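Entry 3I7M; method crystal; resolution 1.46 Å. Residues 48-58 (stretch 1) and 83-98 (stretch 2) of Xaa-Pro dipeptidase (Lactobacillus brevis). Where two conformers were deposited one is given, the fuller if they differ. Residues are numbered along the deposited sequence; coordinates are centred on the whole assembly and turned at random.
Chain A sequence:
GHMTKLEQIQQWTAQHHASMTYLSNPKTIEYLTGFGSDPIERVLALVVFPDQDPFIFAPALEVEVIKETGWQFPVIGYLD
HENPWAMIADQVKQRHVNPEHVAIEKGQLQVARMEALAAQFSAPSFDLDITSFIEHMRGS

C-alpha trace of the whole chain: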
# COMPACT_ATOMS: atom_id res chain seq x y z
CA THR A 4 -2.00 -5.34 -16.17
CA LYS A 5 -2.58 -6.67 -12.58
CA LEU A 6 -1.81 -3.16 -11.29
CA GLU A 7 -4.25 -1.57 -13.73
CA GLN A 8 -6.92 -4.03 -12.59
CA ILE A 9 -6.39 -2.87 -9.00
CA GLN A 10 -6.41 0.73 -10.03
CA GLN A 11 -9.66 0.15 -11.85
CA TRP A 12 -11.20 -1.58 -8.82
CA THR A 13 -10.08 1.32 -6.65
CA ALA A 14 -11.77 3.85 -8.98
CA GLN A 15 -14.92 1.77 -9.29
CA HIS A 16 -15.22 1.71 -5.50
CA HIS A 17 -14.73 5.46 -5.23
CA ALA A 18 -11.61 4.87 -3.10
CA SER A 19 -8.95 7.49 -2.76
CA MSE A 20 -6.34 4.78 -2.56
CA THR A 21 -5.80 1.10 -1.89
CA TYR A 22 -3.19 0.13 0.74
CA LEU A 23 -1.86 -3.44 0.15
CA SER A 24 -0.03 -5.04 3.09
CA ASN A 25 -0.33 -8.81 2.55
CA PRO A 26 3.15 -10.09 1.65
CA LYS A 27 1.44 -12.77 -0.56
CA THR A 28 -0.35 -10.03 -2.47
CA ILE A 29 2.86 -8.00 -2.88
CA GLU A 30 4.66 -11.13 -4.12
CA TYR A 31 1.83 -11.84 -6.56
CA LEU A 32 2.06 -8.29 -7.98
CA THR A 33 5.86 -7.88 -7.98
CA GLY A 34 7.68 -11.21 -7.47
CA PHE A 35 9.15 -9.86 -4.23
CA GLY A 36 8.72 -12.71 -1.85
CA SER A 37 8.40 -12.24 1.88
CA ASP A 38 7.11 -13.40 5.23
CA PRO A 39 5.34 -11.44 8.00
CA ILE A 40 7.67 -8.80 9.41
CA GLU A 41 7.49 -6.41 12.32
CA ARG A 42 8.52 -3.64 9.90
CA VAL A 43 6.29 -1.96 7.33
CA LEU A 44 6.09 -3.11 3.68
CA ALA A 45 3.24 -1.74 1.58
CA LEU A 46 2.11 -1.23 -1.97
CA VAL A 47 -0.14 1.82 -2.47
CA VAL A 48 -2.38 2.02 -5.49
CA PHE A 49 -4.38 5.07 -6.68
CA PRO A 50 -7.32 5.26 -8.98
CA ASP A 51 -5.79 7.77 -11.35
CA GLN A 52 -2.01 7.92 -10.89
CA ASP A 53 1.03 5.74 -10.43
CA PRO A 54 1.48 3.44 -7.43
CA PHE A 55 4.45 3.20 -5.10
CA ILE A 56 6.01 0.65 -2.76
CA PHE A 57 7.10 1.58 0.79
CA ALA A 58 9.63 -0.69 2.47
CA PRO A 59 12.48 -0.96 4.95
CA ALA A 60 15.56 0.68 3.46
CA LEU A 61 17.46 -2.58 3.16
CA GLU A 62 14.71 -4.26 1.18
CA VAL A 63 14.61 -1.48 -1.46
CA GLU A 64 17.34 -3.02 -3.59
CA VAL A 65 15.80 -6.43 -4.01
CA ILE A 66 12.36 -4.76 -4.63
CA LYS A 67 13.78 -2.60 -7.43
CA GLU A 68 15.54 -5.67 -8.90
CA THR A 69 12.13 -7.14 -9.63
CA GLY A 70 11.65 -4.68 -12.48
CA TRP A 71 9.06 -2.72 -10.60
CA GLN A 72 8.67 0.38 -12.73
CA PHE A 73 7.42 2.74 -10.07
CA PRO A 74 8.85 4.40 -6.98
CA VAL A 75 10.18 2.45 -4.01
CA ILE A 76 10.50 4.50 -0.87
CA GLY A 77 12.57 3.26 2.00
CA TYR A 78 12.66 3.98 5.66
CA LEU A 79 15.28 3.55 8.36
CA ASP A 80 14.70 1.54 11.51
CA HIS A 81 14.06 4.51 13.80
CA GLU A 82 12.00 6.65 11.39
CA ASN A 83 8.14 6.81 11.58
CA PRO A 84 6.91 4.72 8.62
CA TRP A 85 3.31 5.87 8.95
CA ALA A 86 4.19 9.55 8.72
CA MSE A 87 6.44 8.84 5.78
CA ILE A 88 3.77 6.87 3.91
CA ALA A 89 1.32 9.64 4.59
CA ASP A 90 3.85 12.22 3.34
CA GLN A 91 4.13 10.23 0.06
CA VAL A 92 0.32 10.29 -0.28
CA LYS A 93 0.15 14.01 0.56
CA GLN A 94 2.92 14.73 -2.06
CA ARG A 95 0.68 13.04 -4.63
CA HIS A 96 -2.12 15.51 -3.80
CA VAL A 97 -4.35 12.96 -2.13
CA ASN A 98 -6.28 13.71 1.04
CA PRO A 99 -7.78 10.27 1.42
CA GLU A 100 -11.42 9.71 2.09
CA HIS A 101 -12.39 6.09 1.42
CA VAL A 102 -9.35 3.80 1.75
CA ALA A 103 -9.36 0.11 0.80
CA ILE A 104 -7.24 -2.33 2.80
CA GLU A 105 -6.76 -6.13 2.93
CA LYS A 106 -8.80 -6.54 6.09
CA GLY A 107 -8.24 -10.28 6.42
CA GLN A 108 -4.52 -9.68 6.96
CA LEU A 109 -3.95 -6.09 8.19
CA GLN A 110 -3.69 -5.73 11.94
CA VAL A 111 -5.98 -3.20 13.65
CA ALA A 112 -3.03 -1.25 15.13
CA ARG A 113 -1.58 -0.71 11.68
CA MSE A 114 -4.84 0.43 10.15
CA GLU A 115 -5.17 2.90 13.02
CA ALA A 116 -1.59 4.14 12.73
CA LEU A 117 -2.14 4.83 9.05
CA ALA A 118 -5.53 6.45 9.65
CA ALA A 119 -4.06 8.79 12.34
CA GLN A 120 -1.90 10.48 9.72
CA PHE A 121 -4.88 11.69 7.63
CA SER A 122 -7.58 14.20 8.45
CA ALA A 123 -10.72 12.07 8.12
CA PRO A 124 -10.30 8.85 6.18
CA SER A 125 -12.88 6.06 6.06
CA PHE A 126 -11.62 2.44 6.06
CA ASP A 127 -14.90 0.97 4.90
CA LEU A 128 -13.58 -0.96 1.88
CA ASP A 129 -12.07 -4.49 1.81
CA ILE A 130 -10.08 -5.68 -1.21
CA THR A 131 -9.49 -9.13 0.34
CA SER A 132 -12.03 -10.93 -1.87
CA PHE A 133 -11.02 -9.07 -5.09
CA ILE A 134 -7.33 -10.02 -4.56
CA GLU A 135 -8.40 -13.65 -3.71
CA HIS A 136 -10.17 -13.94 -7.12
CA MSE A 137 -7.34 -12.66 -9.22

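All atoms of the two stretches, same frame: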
# COMPACT_ATOMS: atom_id res chain seq x y z
N VAL A 48 -1.83 1.91 -4.14
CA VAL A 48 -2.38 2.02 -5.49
C VAL A 48 -3.46 3.14 -5.48
O VAL A 48 -4.24 3.30 -4.54
CB VAL A 48 -3.07 0.72 -5.92
CG1 VAL A 48 -3.75 0.79 -7.36
CG2 VAL A 48 -2.11 -0.48 -5.87
N PHE A 49 -3.44 3.97 -6.54
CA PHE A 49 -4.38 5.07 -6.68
C PHE A 49 -5.26 4.82 -7.86
O PHE A 49 -4.90 4.08 -8.78
CB PHE A 49 -3.60 6.39 -6.89
CG PHE A 49 -2.72 6.75 -5.73
CD1 PHE A 49 -3.25 7.35 -4.61
CD2 PHE A 49 -1.37 6.45 -5.75
CE1 PHE A 49 -2.47 7.68 -3.50
CE2 PHE A 49 -0.54 6.77 -4.66
CZ PHE A 49 -1.10 7.37 -3.51
N PRO A 50 -6.39 5.51 -7.87
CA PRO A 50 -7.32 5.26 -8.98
C PRO A 50 -6.90 5.90 -10.29
O PRO A 50 -7.35 5.45 -11.38
CB PRO A 50 -8.60 5.91 -8.52
CG PRO A 50 -8.24 6.91 -7.48
CD PRO A 50 -6.98 6.29 -6.80
N ASP A 51 -6.06 6.92 -10.20
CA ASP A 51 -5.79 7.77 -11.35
C ASP A 51 -4.35 8.25 -11.47
O ASP A 51 -4.05 9.22 -12.20
CB ASP A 51 -6.78 8.94 -11.28
CG ASP A 51 -6.55 9.80 -10.06
OD1 ASP A 51 -5.75 9.39 -9.16
OD2 ASP A 51 -7.24 10.87 -9.99
N GLN A 52 -3.42 7.54 -10.83
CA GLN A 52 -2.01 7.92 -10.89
C GLN A 52 -1.18 6.74 -10.46
O GLN A 52 -1.75 5.73 -10.05
CB GLN A 52 -1.75 9.17 -10.06
CG GLN A 52 -1.97 9.01 -8.56
CD GLN A 52 -1.51 10.21 -7.76
OE1 GLN A 52 -0.30 10.56 -7.72
NE2 GLN A 52 -2.44 10.86 -7.14
N ASP A 53 0.13 6.84 -10.61
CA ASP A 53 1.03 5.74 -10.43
C ASP A 53 1.11 5.30 -8.95
O ASP A 53 0.98 6.13 -8.02
CB ASP A 53 2.44 6.11 -10.88
CG ASP A 53 2.58 6.25 -12.40
OD1 ASP A 53 1.64 5.88 -13.18
OD2 ASP A 53 3.70 6.66 -12.74
N PRO A 54 1.33 3.99 -8.78
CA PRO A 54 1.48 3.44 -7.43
C PRO A 54 2.89 3.66 -6.89
O PRO A 54 3.77 4.13 -7.60
CB PRO A 54 1.25 1.97 -7.62
CG PRO A 54 1.88 1.70 -9.02
CD PRO A 54 1.52 2.96 -9.81
N PHE A 55 3.11 3.26 -5.65
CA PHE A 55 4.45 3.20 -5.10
C PHE A 55 4.52 2.06 -4.10
O PHE A 55 3.51 1.58 -3.56
CB PHE A 55 4.89 4.51 -4.46
CG PHE A 55 4.16 4.92 -3.23
CD1 PHE A 55 4.58 4.53 -1.95
CD2 PHE A 55 3.08 5.77 -3.32
CE1 PHE A 55 3.90 4.93 -0.82
CE2 PHE A 55 2.40 6.23 -2.22
CZ PHE A 55 2.82 5.82 -0.93
N ILE A 56 5.73 1.60 -3.83
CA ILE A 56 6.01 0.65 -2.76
C ILE A 56 6.74 1.39 -1.64
O ILE A 56 7.59 2.27 -1.90
CB ILE A 56 6.82 -0.54 -3.24
CG1 ILE A 56 5.93 -1.37 -4.12
CG2 ILE A 56 7.38 -1.38 -2.10
CD1 ILE A 56 6.67 -2.53 -4.79
N PHE A 57 6.43 1.04 -0.39
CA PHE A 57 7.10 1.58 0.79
C PHE A 57 7.67 0.41 1.56
O PHE A 57 6.98 -0.61 1.76
CB PHE A 57 6.11 2.34 1.66
CG PHE A 57 6.74 3.05 2.78
CD1 PHE A 57 7.21 4.35 2.62
CD2 PHE A 57 6.88 2.45 4.03
CE1 PHE A 57 7.84 5.02 3.69
CE2 PHE A 57 7.52 3.17 5.06
CZ PHE A 57 7.97 4.42 4.83
N ALA A 58 8.96 0.44 1.93
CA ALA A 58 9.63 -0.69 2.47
C ALA A 58 10.73 -0.30 3.40
O ALA A 58 11.23 0.81 3.31
CB ALA A 58 10.22 -1.56 1.36
N ASN A 83 9.56 7.12 11.44
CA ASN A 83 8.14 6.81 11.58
C ASN A 83 7.56 6.42 10.20
O ASN A 83 7.34 7.28 9.35
CB ASN A 83 7.34 7.99 12.16
CG ASN A 83 5.83 7.68 12.40
OD1 ASN A 83 5.23 6.84 11.75
ND2 ASN A 83 5.25 8.34 13.37
N PRO A 84 7.31 5.13 9.95
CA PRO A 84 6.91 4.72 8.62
C PRO A 84 5.53 5.26 8.24
O PRO A 84 5.27 5.53 7.10
CB PRO A 84 6.95 3.19 8.66
CG PRO A 84 6.67 2.87 10.13
CD PRO A 84 7.40 3.98 10.89
N TRP A 85 4.64 5.42 9.23
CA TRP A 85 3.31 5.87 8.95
C TRP A 85 3.27 7.32 8.46
O TRP A 85 2.55 7.65 7.53
CB TRP A 85 2.38 5.65 10.17
CG TRP A 85 2.46 4.24 10.65
CD1 TRP A 85 3.05 3.79 11.78
CD2 TRP A 85 2.05 3.08 9.91
NE1 TRP A 85 3.00 2.39 11.79
CE2 TRP A 85 2.37 1.96 10.67
CE3 TRP A 85 1.41 2.90 8.68
CZ2 TRP A 85 2.06 0.63 10.20
CZ3 TRP A 85 1.13 1.61 8.26
CH2 TRP A 85 1.48 0.51 9.02
N ALA A 86 4.08 8.15 9.13
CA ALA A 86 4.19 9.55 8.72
C ALA A 86 4.81 9.65 7.36
O ALA A 86 4.36 10.43 6.55
CB ALA A 86 4.98 10.35 9.71
N MSE A 87 5.78 8.80 7.09
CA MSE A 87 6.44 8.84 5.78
C MSE A 87 5.54 8.35 4.66
O MSE A 87 5.53 8.91 3.61
CB MSE A 87 7.69 8.05 5.84
CG MSE A 87 8.72 8.74 6.68
SE MSE A 87 10.25 7.67 6.95
CE MSE A 87 10.99 7.61 5.16
N ILE A 88 4.74 7.31 4.90
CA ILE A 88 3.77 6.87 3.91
C ILE A 88 2.79 7.98 3.66
O ILE A 88 2.43 8.25 2.52
CB ILE A 88 2.99 5.62 4.40
CG1 ILE A 88 3.87 4.38 4.34
CG2 ILE A 88 1.72 5.36 3.55
CD1 ILE A 88 3.42 3.26 5.23
N ALA A 89 2.32 8.59 4.74
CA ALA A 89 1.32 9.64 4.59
C ALA A 89 1.92 10.82 3.81
O ALA A 89 1.20 11.46 2.98
CB ALA A 89 0.83 10.11 5.97
N ASP A 90 3.20 11.16 4.07
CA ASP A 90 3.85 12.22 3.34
C ASP A 90 3.87 11.90 1.83
O ASP A 90 3.63 12.77 1.01
CB ASP A 90 5.28 12.44 3.85
CG ASP A 90 5.33 12.95 5.28
OD1 ASP A 90 4.28 13.42 5.81
OD2 ASP A 90 6.43 12.90 5.88
N GLN A 91 4.15 10.65 1.46
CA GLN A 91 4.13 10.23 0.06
C GLN A 91 2.74 10.45 -0.56
O GLN A 91 2.62 10.79 -1.74
CB GLN A 91 4.61 8.79 -0.11
CG GLN A 91 6.04 8.62 0.24
CD GLN A 91 6.98 9.31 -0.70
OE1 GLN A 91 6.73 9.35 -1.87
NE2 GLN A 91 8.07 9.77 -0.17
N VAL A 92 1.69 10.11 0.19
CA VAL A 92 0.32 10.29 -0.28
C VAL A 92 -0.01 11.79 -0.42
O VAL A 92 -0.55 12.22 -1.45
CB VAL A 92 -0.65 9.55 0.65
CG1 VAL A 92 -2.14 9.87 0.35
CG2 VAL A 92 -0.43 8.02 0.62
N LYS A 93 0.35 12.56 0.59
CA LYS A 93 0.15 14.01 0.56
C LYS A 93 0.93 14.69 -0.58
O LYS A 93 0.36 15.60 -1.26
CB LYS A 93 0.40 14.59 1.97
CG LYS A 93 -0.68 14.10 3.02
CD LYS A 93 -0.26 14.37 4.47
CE LYS A 93 -1.25 13.81 5.48
NZ LYS A 93 -0.83 14.13 6.90
N GLN A 94 2.13 14.21 -0.91
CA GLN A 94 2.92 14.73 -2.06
C GLN A 94 2.23 14.49 -3.39
O GLN A 94 2.46 15.24 -4.37
CB GLN A 94 4.26 14.03 -2.13
CG GLN A 94 5.22 14.44 -1.09
CD GLN A 94 6.51 13.61 -1.13
OE1 GLN A 94 6.88 13.02 -2.16
NE2 GLN A 94 7.20 13.59 -0.01
N ARG A 95 1.37 13.45 -3.43
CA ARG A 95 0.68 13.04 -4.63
C ARG A 95 -0.71 13.69 -4.68
O ARG A 95 -1.55 13.33 -5.50
CB ARG A 95 0.59 11.50 -4.67
CG ARG A 95 1.90 10.93 -5.05
CD ARG A 95 1.90 9.41 -4.86
NE ARG A 95 3.07 8.77 -5.41
CZ ARG A 95 4.26 8.76 -4.83
NH1 ARG A 95 4.47 9.34 -3.64
NH2 ARG A 95 5.26 8.08 -5.40
N HIS A 96 -0.91 14.68 -3.82
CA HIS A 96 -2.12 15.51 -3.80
C HIS A 96 -3.37 14.76 -3.45
O HIS A 96 -4.47 15.10 -3.93
CB HIS A 96 -2.25 16.28 -5.12
CG HIS A 96 -0.99 16.98 -5.52
ND1 HIS A 96 -0.44 18.01 -4.79
CD2 HIS A 96 -0.12 16.73 -6.53
CE1 HIS A 96 0.69 18.40 -5.35
NE2 HIS A 96 0.91 17.64 -6.41
N VAL A 97 -3.23 13.75 -2.59
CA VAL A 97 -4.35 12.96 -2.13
C VAL A 97 -4.59 13.21 -0.67
O VAL A 97 -3.67 13.08 0.17
CB VAL A 97 -4.12 11.45 -2.40
CG1 VAL A 97 -5.21 10.63 -1.67
CG2 VAL A 97 -4.02 11.15 -3.89
N ASN A 98 -5.81 13.61 -0.34
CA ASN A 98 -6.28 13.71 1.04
C ASN A 98 -7.30 12.61 1.13
O ASN A 98 -8.46 12.81 0.72
CB ASN A 98 -6.90 15.07 1.33
CG ASN A 98 -7.50 15.18 2.74
OD1 ASN A 98 -7.23 14.37 3.63
ND2 ASN A 98 -8.31 16.23 2.95
O HOH W 1 1.62 8.70 -8.02
O HOH W 2 4.31 6.84 -7.81

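The most unusual feature of this contact is the way Arg95, just past the regular part of the helix, is held at once by its own helix, by two waters and by an aromatic ring of the other stretch. Its guanidinium lies with one face against Phe55, Arg95 CZ standing 3.6 Å from Phe55 CD2. With the face given to the ring, the polar edge is free for hydrogen bonds. Arg95 NH1 donates to Gln91 O at 3.0 Å (angle at the hydrogen 162°) and to Gln91 OE1 at 2.9 Å (159°), so both the backbone and the side chain of a residue one turn earlier fix the group. The chain reaches this position nearly extended, with chi1 m, chi2 and chi3 t, and chi4 turning at 78°.

Water carries the remaining nitrogens to stretch 1. Water 1 accepts from Arg95 NE at 3.0 Å and lies within donating distance of Gln52 OE1 (2.7 Å) and Asp53 O (2.6 Å); once atoms elsewhere in the structure are counted, more acceptors are in reach than it has protons, so which of them it serves is not settled. Water 2 accepts from Arg95 NH2 at 2.9 Å and lies 2.8 Å from Pro54 O, to which it can donate. The hydrogen bonds of Arg95 NE and NH2 to the loop thus run through water, with no salt bridge in this contact, while the arginine's backbone carbonyl and aliphatic carbons meet the loop directly.

One direct hydrogen bond crosses between the stretches. Gln52 NE2 donates to Arg95 O at 3.1 Å, and its angle of 175° is almost linear. The same amide packs closely on its surroundings: Gln52 OE1 is 3.3 Å from Arg95 CB, and Gln52 NE2 is 3.6 Å from Val97 CG2.

The rest is largely apolar and rests on three phenylalanines, all with CA-to-CB bonds toward stretch 2. Strand 55-58 and helix 84-94 run nearly antiparallel, at 164°, with axes approaching to 10.0 Å. Phe55 and Phe57 alternate with Ile56, which is out of reach, so every second strand residue meets the helix. Phe57 has the largest covered area, 108 Å². Ile88 CG1 sits over one face of its ring, 3.6 Å from the centroid and only 15° off the normal, a CH-pi contact. Although the CA-to-CB bond of Ile88 points sideways, the end of its side chain comes nearer. Around the same ring, Phe57 CE2 is 3.6 Å from Pro84 CB and Phe57 CE1 is 3.7 Å from Met87 CB, Met87 being selenomethionine.

Farther along the helix, Phe55 CZ approaches Gln91 CB to 3.6 Å. Val92 links two rings: its CG2 is 4.2 Å from both Phe55 CZ and Phe49 CZ, at the edge of each. Phe49 continues the packing beyond the helix, with CE1 3.8 Å from Val97 CG2 and CE2 3.6 Å from Arg95 CD, so the ring also packs against the arginine's CD. At the other end, Asn83 OD1 caps the helix, accepting from Ala86 N at 3.1 Å and, weakly, from Trp85 N at 3.0 Å.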